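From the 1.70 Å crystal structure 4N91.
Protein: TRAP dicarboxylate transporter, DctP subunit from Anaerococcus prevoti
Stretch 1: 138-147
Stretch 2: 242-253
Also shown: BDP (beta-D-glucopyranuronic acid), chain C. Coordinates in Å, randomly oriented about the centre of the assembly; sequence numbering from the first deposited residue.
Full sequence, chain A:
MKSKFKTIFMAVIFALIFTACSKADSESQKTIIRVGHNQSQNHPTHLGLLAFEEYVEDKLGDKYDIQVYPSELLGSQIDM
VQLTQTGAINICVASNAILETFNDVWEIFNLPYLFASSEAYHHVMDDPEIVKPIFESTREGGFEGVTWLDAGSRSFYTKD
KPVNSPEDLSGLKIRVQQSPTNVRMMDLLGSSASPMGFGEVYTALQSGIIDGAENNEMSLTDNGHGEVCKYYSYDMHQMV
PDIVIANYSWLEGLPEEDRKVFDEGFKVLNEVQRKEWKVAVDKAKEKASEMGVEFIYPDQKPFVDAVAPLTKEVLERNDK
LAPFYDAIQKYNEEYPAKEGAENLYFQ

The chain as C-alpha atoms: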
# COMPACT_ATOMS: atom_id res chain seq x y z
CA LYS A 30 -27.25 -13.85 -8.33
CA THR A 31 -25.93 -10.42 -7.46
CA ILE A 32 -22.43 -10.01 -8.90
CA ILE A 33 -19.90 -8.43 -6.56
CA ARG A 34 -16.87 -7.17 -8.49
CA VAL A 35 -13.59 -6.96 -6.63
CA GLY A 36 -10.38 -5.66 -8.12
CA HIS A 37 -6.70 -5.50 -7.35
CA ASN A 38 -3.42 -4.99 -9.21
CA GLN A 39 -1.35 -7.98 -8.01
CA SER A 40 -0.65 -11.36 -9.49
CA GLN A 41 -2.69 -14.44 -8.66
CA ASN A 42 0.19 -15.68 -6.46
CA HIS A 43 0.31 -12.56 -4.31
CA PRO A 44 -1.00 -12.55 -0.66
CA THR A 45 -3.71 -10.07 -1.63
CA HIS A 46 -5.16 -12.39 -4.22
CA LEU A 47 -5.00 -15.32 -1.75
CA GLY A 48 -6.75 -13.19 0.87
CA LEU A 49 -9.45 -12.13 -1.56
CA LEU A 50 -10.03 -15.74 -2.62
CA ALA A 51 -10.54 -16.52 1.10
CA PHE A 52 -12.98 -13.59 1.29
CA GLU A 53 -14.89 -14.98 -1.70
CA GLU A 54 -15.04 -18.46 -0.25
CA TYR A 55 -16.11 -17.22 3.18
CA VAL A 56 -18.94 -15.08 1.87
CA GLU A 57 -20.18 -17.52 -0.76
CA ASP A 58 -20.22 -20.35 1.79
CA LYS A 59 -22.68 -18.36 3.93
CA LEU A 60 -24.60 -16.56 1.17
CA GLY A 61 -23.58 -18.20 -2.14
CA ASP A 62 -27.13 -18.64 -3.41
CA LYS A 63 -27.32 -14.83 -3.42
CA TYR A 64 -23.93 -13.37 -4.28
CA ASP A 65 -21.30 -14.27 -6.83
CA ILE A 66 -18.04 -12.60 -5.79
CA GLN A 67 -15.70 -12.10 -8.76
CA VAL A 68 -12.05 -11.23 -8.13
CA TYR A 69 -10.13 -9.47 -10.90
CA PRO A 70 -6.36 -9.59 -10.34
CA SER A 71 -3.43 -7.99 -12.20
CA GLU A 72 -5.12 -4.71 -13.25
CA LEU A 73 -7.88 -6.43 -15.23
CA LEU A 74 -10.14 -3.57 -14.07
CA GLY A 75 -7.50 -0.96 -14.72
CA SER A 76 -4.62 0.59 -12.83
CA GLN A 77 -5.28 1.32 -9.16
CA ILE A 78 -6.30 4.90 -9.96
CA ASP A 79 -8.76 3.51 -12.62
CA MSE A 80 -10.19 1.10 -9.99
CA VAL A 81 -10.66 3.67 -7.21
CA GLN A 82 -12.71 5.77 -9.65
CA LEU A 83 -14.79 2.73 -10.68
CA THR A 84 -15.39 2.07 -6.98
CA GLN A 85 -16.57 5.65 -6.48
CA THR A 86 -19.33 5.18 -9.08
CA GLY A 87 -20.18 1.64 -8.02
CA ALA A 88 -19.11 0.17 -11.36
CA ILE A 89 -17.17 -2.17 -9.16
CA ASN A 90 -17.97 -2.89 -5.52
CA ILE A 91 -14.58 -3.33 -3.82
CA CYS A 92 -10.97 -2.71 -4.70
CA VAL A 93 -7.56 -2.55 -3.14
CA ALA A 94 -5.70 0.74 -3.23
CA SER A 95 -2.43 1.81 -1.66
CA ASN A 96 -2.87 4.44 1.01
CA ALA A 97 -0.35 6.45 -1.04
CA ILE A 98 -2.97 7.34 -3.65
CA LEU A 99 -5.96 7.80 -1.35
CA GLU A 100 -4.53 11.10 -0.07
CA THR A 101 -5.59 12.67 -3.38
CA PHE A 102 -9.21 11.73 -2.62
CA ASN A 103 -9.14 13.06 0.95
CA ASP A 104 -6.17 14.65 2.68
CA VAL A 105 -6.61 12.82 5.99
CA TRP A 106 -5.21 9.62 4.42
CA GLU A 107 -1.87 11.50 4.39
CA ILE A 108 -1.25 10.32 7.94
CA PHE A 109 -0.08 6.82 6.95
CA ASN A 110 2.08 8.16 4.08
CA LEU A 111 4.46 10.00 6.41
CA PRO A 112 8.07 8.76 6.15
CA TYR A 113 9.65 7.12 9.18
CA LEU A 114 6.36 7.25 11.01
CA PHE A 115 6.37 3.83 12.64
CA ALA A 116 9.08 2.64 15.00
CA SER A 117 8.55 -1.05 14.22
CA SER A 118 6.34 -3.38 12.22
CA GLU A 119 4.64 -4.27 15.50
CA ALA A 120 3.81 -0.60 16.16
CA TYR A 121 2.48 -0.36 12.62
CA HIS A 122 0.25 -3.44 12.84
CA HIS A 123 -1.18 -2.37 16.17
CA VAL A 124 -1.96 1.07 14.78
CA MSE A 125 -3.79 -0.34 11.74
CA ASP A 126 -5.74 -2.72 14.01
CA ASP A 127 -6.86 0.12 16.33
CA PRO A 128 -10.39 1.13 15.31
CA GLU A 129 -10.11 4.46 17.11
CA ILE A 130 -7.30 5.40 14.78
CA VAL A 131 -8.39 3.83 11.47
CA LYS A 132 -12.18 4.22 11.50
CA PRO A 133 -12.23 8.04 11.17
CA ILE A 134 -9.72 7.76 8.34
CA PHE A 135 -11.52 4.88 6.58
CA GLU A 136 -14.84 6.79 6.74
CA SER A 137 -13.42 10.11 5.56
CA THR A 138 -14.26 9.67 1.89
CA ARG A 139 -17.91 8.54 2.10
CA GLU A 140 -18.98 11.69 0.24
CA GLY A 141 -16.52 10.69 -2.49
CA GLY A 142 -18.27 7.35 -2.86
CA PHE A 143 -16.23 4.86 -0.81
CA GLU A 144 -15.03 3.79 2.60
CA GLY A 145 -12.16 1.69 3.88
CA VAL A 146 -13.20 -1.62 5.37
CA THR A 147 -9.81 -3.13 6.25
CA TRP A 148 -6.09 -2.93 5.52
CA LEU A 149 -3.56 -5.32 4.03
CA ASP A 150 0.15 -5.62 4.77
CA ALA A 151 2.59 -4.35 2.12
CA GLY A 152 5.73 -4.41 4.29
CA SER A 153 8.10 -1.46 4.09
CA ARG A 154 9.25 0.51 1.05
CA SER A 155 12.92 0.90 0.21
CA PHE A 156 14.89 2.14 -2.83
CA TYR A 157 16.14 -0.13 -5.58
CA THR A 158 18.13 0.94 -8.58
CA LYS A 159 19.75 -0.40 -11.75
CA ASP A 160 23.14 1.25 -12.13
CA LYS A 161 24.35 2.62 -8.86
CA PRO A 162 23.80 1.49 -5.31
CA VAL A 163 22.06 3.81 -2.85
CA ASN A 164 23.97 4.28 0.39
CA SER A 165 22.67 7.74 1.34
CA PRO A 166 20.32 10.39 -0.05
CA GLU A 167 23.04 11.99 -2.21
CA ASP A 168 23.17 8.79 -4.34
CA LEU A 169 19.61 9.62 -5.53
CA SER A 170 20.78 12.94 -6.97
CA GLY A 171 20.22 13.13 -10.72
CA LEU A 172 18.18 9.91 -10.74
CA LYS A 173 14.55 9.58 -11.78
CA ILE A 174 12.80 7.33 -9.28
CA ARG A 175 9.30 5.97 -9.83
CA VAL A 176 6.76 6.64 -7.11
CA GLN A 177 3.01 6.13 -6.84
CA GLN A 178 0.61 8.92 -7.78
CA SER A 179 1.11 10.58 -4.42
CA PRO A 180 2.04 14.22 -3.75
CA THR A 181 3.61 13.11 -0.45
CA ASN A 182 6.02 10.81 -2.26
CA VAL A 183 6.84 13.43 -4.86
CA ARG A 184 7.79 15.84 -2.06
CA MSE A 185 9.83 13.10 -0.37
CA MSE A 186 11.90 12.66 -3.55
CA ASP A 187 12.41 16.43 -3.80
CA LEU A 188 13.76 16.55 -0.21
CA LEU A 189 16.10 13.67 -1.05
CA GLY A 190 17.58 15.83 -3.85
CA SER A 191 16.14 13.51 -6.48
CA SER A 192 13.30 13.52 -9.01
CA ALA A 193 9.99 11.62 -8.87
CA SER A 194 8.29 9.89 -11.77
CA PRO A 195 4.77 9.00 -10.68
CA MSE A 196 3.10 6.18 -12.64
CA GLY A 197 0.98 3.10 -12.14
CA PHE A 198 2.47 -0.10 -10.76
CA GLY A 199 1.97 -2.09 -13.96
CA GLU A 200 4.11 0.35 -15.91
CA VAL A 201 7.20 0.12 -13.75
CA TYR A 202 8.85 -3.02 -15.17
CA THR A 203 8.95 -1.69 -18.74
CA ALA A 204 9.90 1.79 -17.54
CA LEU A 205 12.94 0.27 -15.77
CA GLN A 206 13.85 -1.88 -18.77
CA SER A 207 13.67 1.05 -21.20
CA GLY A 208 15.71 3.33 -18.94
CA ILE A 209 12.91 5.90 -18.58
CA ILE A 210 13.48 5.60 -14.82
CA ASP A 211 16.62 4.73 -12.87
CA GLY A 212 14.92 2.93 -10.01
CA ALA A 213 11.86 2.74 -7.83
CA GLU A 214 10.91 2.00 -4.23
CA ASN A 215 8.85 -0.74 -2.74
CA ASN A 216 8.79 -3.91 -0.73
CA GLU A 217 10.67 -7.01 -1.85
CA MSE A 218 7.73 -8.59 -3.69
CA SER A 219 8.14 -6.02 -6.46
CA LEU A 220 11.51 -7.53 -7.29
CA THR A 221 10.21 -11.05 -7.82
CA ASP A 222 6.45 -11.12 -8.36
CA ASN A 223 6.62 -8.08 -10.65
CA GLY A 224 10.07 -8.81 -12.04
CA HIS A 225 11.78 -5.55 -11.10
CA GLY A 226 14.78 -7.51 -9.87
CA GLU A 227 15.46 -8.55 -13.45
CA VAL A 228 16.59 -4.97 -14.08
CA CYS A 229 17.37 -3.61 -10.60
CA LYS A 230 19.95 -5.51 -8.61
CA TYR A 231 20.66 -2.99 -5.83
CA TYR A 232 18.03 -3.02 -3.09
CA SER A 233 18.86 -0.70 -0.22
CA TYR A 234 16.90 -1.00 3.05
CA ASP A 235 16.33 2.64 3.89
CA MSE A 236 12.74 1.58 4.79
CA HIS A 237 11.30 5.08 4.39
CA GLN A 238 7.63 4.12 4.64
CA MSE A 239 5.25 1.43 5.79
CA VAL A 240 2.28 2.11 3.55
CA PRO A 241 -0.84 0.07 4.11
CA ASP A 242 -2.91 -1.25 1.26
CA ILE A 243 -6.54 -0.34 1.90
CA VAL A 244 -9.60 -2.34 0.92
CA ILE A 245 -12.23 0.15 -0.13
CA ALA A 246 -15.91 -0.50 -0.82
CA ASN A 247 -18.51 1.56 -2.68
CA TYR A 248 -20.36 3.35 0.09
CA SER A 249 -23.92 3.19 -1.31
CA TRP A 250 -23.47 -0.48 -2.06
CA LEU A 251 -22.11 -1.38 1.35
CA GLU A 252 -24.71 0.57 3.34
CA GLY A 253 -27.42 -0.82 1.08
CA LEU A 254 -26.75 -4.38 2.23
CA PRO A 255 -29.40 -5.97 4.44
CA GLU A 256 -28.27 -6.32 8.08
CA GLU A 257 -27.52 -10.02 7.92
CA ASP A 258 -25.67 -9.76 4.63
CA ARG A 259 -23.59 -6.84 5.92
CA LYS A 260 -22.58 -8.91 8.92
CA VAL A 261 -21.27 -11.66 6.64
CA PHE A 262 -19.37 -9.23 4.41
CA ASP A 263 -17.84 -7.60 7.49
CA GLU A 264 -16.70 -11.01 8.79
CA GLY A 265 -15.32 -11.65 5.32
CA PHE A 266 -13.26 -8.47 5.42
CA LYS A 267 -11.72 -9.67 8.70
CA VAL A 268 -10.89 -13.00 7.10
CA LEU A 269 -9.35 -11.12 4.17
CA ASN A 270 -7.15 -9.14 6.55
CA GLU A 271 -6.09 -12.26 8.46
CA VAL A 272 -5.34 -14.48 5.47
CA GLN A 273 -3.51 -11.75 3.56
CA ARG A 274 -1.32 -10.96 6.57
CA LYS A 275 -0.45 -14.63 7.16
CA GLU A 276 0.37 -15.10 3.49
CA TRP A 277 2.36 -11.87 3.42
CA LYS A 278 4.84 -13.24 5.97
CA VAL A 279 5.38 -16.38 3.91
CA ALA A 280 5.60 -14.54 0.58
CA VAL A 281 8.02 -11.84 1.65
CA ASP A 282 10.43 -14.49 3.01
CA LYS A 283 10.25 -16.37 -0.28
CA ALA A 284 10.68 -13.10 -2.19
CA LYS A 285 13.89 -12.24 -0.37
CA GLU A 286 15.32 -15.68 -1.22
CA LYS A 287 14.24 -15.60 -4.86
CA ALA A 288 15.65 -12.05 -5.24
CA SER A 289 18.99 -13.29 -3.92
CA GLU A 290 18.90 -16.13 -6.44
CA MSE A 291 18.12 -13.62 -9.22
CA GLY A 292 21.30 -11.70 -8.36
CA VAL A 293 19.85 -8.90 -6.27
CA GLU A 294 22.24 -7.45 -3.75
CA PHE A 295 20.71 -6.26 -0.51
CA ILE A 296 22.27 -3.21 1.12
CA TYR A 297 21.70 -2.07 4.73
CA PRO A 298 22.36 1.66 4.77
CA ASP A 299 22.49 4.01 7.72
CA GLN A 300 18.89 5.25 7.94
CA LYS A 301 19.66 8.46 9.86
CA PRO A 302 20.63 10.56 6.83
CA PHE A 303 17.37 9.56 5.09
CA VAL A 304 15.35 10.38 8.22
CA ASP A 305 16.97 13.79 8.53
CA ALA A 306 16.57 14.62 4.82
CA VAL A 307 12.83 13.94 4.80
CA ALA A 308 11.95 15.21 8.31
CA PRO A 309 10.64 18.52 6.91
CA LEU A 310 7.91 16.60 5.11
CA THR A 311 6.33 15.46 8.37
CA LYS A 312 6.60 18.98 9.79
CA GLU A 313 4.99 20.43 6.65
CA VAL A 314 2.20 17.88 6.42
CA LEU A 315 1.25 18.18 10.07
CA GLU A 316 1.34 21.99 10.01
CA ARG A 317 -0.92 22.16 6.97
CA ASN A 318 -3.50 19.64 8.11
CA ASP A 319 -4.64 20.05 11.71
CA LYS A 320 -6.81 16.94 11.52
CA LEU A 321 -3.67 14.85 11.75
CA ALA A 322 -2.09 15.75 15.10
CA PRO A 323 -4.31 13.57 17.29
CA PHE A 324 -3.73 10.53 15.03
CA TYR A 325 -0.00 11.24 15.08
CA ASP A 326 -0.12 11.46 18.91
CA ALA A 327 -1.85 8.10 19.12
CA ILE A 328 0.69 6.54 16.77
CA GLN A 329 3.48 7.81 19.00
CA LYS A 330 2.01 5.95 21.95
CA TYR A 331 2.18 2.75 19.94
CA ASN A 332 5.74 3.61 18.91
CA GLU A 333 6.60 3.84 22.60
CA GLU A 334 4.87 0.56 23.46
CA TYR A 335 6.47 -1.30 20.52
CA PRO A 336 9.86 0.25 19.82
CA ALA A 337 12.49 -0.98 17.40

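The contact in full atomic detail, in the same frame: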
# COMPACT_ATOMS: atom_id res chain seq x y z
N THR A 138 -14.00 9.41 3.29
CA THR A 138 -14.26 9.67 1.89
C THR A 138 -15.65 9.15 1.45
O THR A 138 -15.92 8.97 0.27
CB THR A 138 -13.09 9.18 1.03
OG1 THR A 138 -11.86 9.54 1.70
CG2 THR A 138 -13.09 9.85 -0.31
N ARG A 139 -16.56 8.99 2.41
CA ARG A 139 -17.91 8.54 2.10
C ARG A 139 -18.59 9.44 1.07
O ARG A 139 -19.24 8.95 0.15
CB ARG A 139 -18.77 8.48 3.37
CG ARG A 139 -18.42 7.29 4.25
CD ARG A 139 -18.95 7.47 5.67
NE ARG A 139 -18.97 6.19 6.37
CZ ARG A 139 -19.43 6.01 7.61
NH1 ARG A 139 -19.89 7.05 8.30
NH2 ARG A 139 -19.43 4.80 8.16
N GLU A 140 -18.39 10.75 1.19
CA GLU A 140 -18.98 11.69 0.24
C GLU A 140 -18.36 11.55 -1.15
O GLU A 140 -18.94 11.96 -2.14
CB GLU A 140 -18.82 13.13 0.74
CG GLU A 140 -19.56 13.41 2.04
CD GLU A 140 -21.07 13.42 1.87
OE1 GLU A 140 -21.54 13.30 0.71
OE2 GLU A 140 -21.78 13.56 2.89
N GLY A 141 -17.17 10.96 -1.23
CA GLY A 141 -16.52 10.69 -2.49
C GLY A 141 -16.85 9.31 -3.05
O GLY A 141 -16.35 8.92 -4.10
N GLY A 142 -17.69 8.56 -2.33
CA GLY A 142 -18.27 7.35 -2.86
C GLY A 142 -17.73 6.04 -2.29
O GLY A 142 -18.21 4.98 -2.67
N PHE A 143 -16.77 6.10 -1.38
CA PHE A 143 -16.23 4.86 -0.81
C PHE A 143 -15.78 4.98 0.64
O PHE A 143 -15.59 6.07 1.19
CB PHE A 143 -15.06 4.35 -1.68
CG PHE A 143 -13.86 5.26 -1.72
CD1 PHE A 143 -12.86 5.18 -0.76
CD2 PHE A 143 -13.69 6.17 -2.76
CE1 PHE A 143 -11.74 6.00 -0.81
CE2 PHE A 143 -12.58 6.99 -2.83
CZ PHE A 143 -11.59 6.91 -1.87
N GLU A 144 -15.62 3.82 1.28
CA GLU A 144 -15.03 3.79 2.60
C GLU A 144 -14.11 2.60 2.73
O GLU A 144 -14.30 1.56 2.08
CB GLU A 144 -16.08 3.82 3.69
CG GLU A 144 -16.78 2.55 3.97
CD GLU A 144 -17.82 2.69 5.10
OE1 GLU A 144 -17.78 3.67 5.87
OE2 GLU A 144 -18.70 1.83 5.18
N GLY A 145 -13.09 2.77 3.56
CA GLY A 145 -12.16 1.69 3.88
C GLY A 145 -12.85 0.71 4.79
O GLY A 145 -13.60 1.10 5.69
N VAL A 146 -12.62 -0.58 4.54
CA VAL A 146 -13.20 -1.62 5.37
C VAL A 146 -12.16 -2.48 6.10
O VAL A 146 -12.48 -3.07 7.15
CB VAL A 146 -14.15 -2.53 4.56
CG1 VAL A 146 -15.37 -1.72 4.08
CG2 VAL A 146 -13.43 -3.26 3.43
N THR A 147 -10.94 -2.50 5.57
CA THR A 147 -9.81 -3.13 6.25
C THR A 147 -8.52 -2.71 5.56
O THR A 147 -8.56 -1.95 4.59
CB THR A 147 -9.95 -4.69 6.34
OG1 THR A 147 -8.97 -5.21 7.25
CG2 THR A 147 -9.79 -5.33 5.00
N ASP A 242 -1.90 -1.12 2.30
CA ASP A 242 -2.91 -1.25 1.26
C ASP A 242 -4.28 -1.21 1.95
O ASP A 242 -4.47 -1.76 3.05
CB ASP A 242 -2.72 -2.56 0.49
CG ASP A 242 -1.56 -2.52 -0.48
OD1 ASP A 242 -1.20 -1.42 -0.98
OD2 ASP A 242 -1.03 -3.61 -0.79
N ILE A 243 -5.22 -0.53 1.32
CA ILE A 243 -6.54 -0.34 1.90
C ILE A 243 -7.58 -1.01 1.02
O ILE A 243 -7.58 -0.84 -0.20
CB ILE A 243 -6.89 1.16 2.01
CG1 ILE A 243 -5.77 1.92 2.72
CG2 ILE A 243 -8.24 1.34 2.71
CD1 ILE A 243 -5.56 1.55 4.18
N VAL A 244 -8.46 -1.79 1.63
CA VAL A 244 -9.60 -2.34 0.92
C VAL A 244 -10.73 -1.35 1.03
O VAL A 244 -11.16 -1.02 2.14
CB VAL A 244 -10.02 -3.68 1.53
CG1 VAL A 244 -11.12 -4.32 0.72
CG2 VAL A 244 -8.80 -4.61 1.64
N ILE A 245 -11.16 -0.83 -0.12
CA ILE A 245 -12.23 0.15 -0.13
C ILE A 245 -13.47 -0.44 -0.79
O ILE A 245 -13.38 -1.25 -1.70
CB ILE A 245 -11.82 1.48 -0.85
CG1 ILE A 245 -11.45 1.25 -2.30
CG2 ILE A 245 -10.70 2.18 -0.09
CD1 ILE A 245 -11.32 2.55 -3.10
N ALA A 246 -14.63 -0.05 -0.28
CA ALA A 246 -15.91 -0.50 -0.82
C ALA A 246 -16.78 0.70 -1.20
O ALA A 246 -16.75 1.74 -0.54
CB ALA A 246 -16.62 -1.37 0.20
N ASN A 247 -17.53 0.55 -2.29
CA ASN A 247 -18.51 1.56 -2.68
C ASN A 247 -19.48 1.77 -1.54
O ASN A 247 -20.06 0.82 -1.00
CB ASN A 247 -19.27 1.16 -3.94
CG ASN A 247 -20.35 2.17 -4.31
OD1 ASN A 247 -21.52 1.99 -3.97
ND2 ASN A 247 -19.95 3.26 -4.94
N TYR A 248 -19.64 3.03 -1.15
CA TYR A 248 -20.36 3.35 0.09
C TYR A 248 -21.87 3.06 -0.01
O TYR A 248 -22.45 2.42 0.89
CB TYR A 248 -20.11 4.80 0.46
CG TYR A 248 -20.75 5.18 1.78
CD1 TYR A 248 -20.45 4.49 2.94
CD2 TYR A 248 -21.65 6.23 1.85
CE1 TYR A 248 -21.03 4.83 4.15
CE2 TYR A 248 -22.24 6.57 3.07
CZ TYR A 248 -21.92 5.87 4.21
OH TYR A 248 -22.50 6.19 5.43
N SER A 249 -22.49 3.47 -1.11
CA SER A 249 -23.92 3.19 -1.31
C SER A 249 -24.20 1.71 -1.33
O SER A 249 -25.17 1.22 -0.72
CB SER A 249 -24.42 3.83 -2.62
OG SER A 249 -24.40 5.23 -2.51
N TRP A 250 -23.33 0.96 -2.00
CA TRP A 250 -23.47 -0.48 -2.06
C TRP A 250 -23.39 -1.11 -0.67
O TRP A 250 -24.23 -1.91 -0.27
CB TRP A 250 -22.42 -1.11 -2.98
CG TRP A 250 -22.41 -2.58 -2.80
CD1 TRP A 250 -23.38 -3.45 -3.20
CD2 TRP A 250 -21.41 -3.36 -2.13
NE1 TRP A 250 -23.05 -4.72 -2.83
CE2 TRP A 250 -21.84 -4.70 -2.17
CE3 TRP A 250 -20.20 -3.05 -1.50
CZ2 TRP A 250 -21.11 -5.74 -1.59
CZ3 TRP A 250 -19.47 -4.09 -0.94
CH2 TRP A 250 -19.92 -5.41 -0.98
N LEU A 251 -22.35 -0.74 0.07
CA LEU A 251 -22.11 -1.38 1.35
C LEU A 251 -23.28 -1.07 2.31
O LEU A 251 -23.84 -1.97 2.95
CB LEU A 251 -20.77 -0.90 1.92
CG LEU A 251 -20.27 -1.63 3.17
CD1 LEU A 251 -19.98 -3.07 2.85
CD2 LEU A 251 -19.04 -0.94 3.71
N GLU A 252 -23.66 0.19 2.40
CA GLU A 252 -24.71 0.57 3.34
C GLU A 252 -26.09 0.10 2.90
O GLU A 252 -27.02 0.05 3.70
CB GLU A 252 -24.71 2.08 3.57
CG GLU A 252 -23.43 2.56 4.28
CD GLU A 252 -23.07 1.72 5.50
OE1 GLU A 252 -23.98 1.32 6.25
OE2 GLU A 252 -21.86 1.44 5.71
N GLY A 253 -26.20 -0.26 1.63
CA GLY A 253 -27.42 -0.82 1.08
C GLY A 253 -27.64 -2.28 1.43
O GLY A 253 -28.75 -2.79 1.29
C1 BDP C . 2.73 -2.38 -3.58
C2 BDP C . 1.38 -2.16 -3.06
C3 BDP C . 0.43 -1.85 -4.18
C4 BDP C . 0.85 -0.68 -4.90
C5 BDP C . 2.23 -0.87 -5.38
C6 BDP C . 2.80 0.42 -6.03
O2 BDP C . 1.00 -3.53 -2.64
O3 BDP C . -0.92 -1.67 -3.65
O4 BDP C . 0.04 -0.34 -5.91
O5 BDP C . 3.13 -1.18 -4.26
O6A BDP C . 2.12 0.88 -6.97
O1 BDP C . 3.62 -2.39 -2.44
O6B BDP C . 3.97 0.78 -5.75
O HOH W 1 -20.07 1.83 7.43
O HOH W 2 -21.50 5.60 -2.87

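Residues 138-147 and 242-253, at least 95 positions apart wherever they touch, bury 715 Å² between them, chiefly through an antiparallel pairing of strands 143-147 and 242-247. T138 and E140 take no part in the contact, but the short 3-10 segment 139-141 brings R139 against the helix that follows the second strand. There the aliphatic part of R139 lies over the face of the Y248 ring, with R139 CG 3.6 Å from the ring centroid and 13° off its normal. The extended chain carries the guanidinium on past the ring, with Y248 OH over one of its faces, and R139 NE forms a salt bridge with E144 OE1 at 2.8 Å, within its own stretch. A long side chain that is apolar along its length and charged at its end serves both contacts.

G142 adopts phi/psi angles of 107/-1°, at which a CB would be jammed against the preceding carbonyl, so glycine suits this turn. Its carbonyl receives the first cross-stretch hydrogen bond, from Y248 N to G142 O (2.9 Å), linking the first turn of the helix to the start of the strand. Just before that helix, N247 caps it by accepting from W250 N through OD1 (2.9 Å).

At F143, opposite N247 in a non-hydrogen-bonded pair, the backbones come close enough for F143 CA to lie 3.2 Å from A246 O. The buried F143 ring receives I245 CD1 over one face, 4.0 Å from its centroid, so the branched aliphatic chain packs against the flat aromatic surface.

E144 pairs with A246 through two hydrogen bonds, E144 N to A246 O (3.0 Å) and A246 N to E144 O (2.9 Å). Its carboxylate reaches the edge of the Y248 ring, with CD 3.8 Å from Y248 CD1. E144 OE2 also lies 3.2 Å from E252 OE2, a close approach of like charges; water 1 bridges them, donating to E144 OE2 (2.6 Å) and E252 OE2 (2.5 Å).

G145 faces I245 in a non-hydrogen-bonded pair, CA to CA 4.3 Å. Glycine leaves room for a neighbour of that residue: G145 CA lies 4.1 Å from I243 CG2, and a CB here would sit only 3.3 Å from that methyl.

V146 N donates to V244 O (2.8 Å), while its two methyl groups fill the space beside the second stretch: V146 CG2 lies 3.7 Å from V244 CG1, and V146 CG1 3.8 Å from L251 CD2, tying strand to helix. Finally, V244 N donates to T147 O (3.0 Å), and T147 CG2 meets V244 CG2 at 3.6 Å, so the threonine presents its methyl to a buried, apolar neighbour.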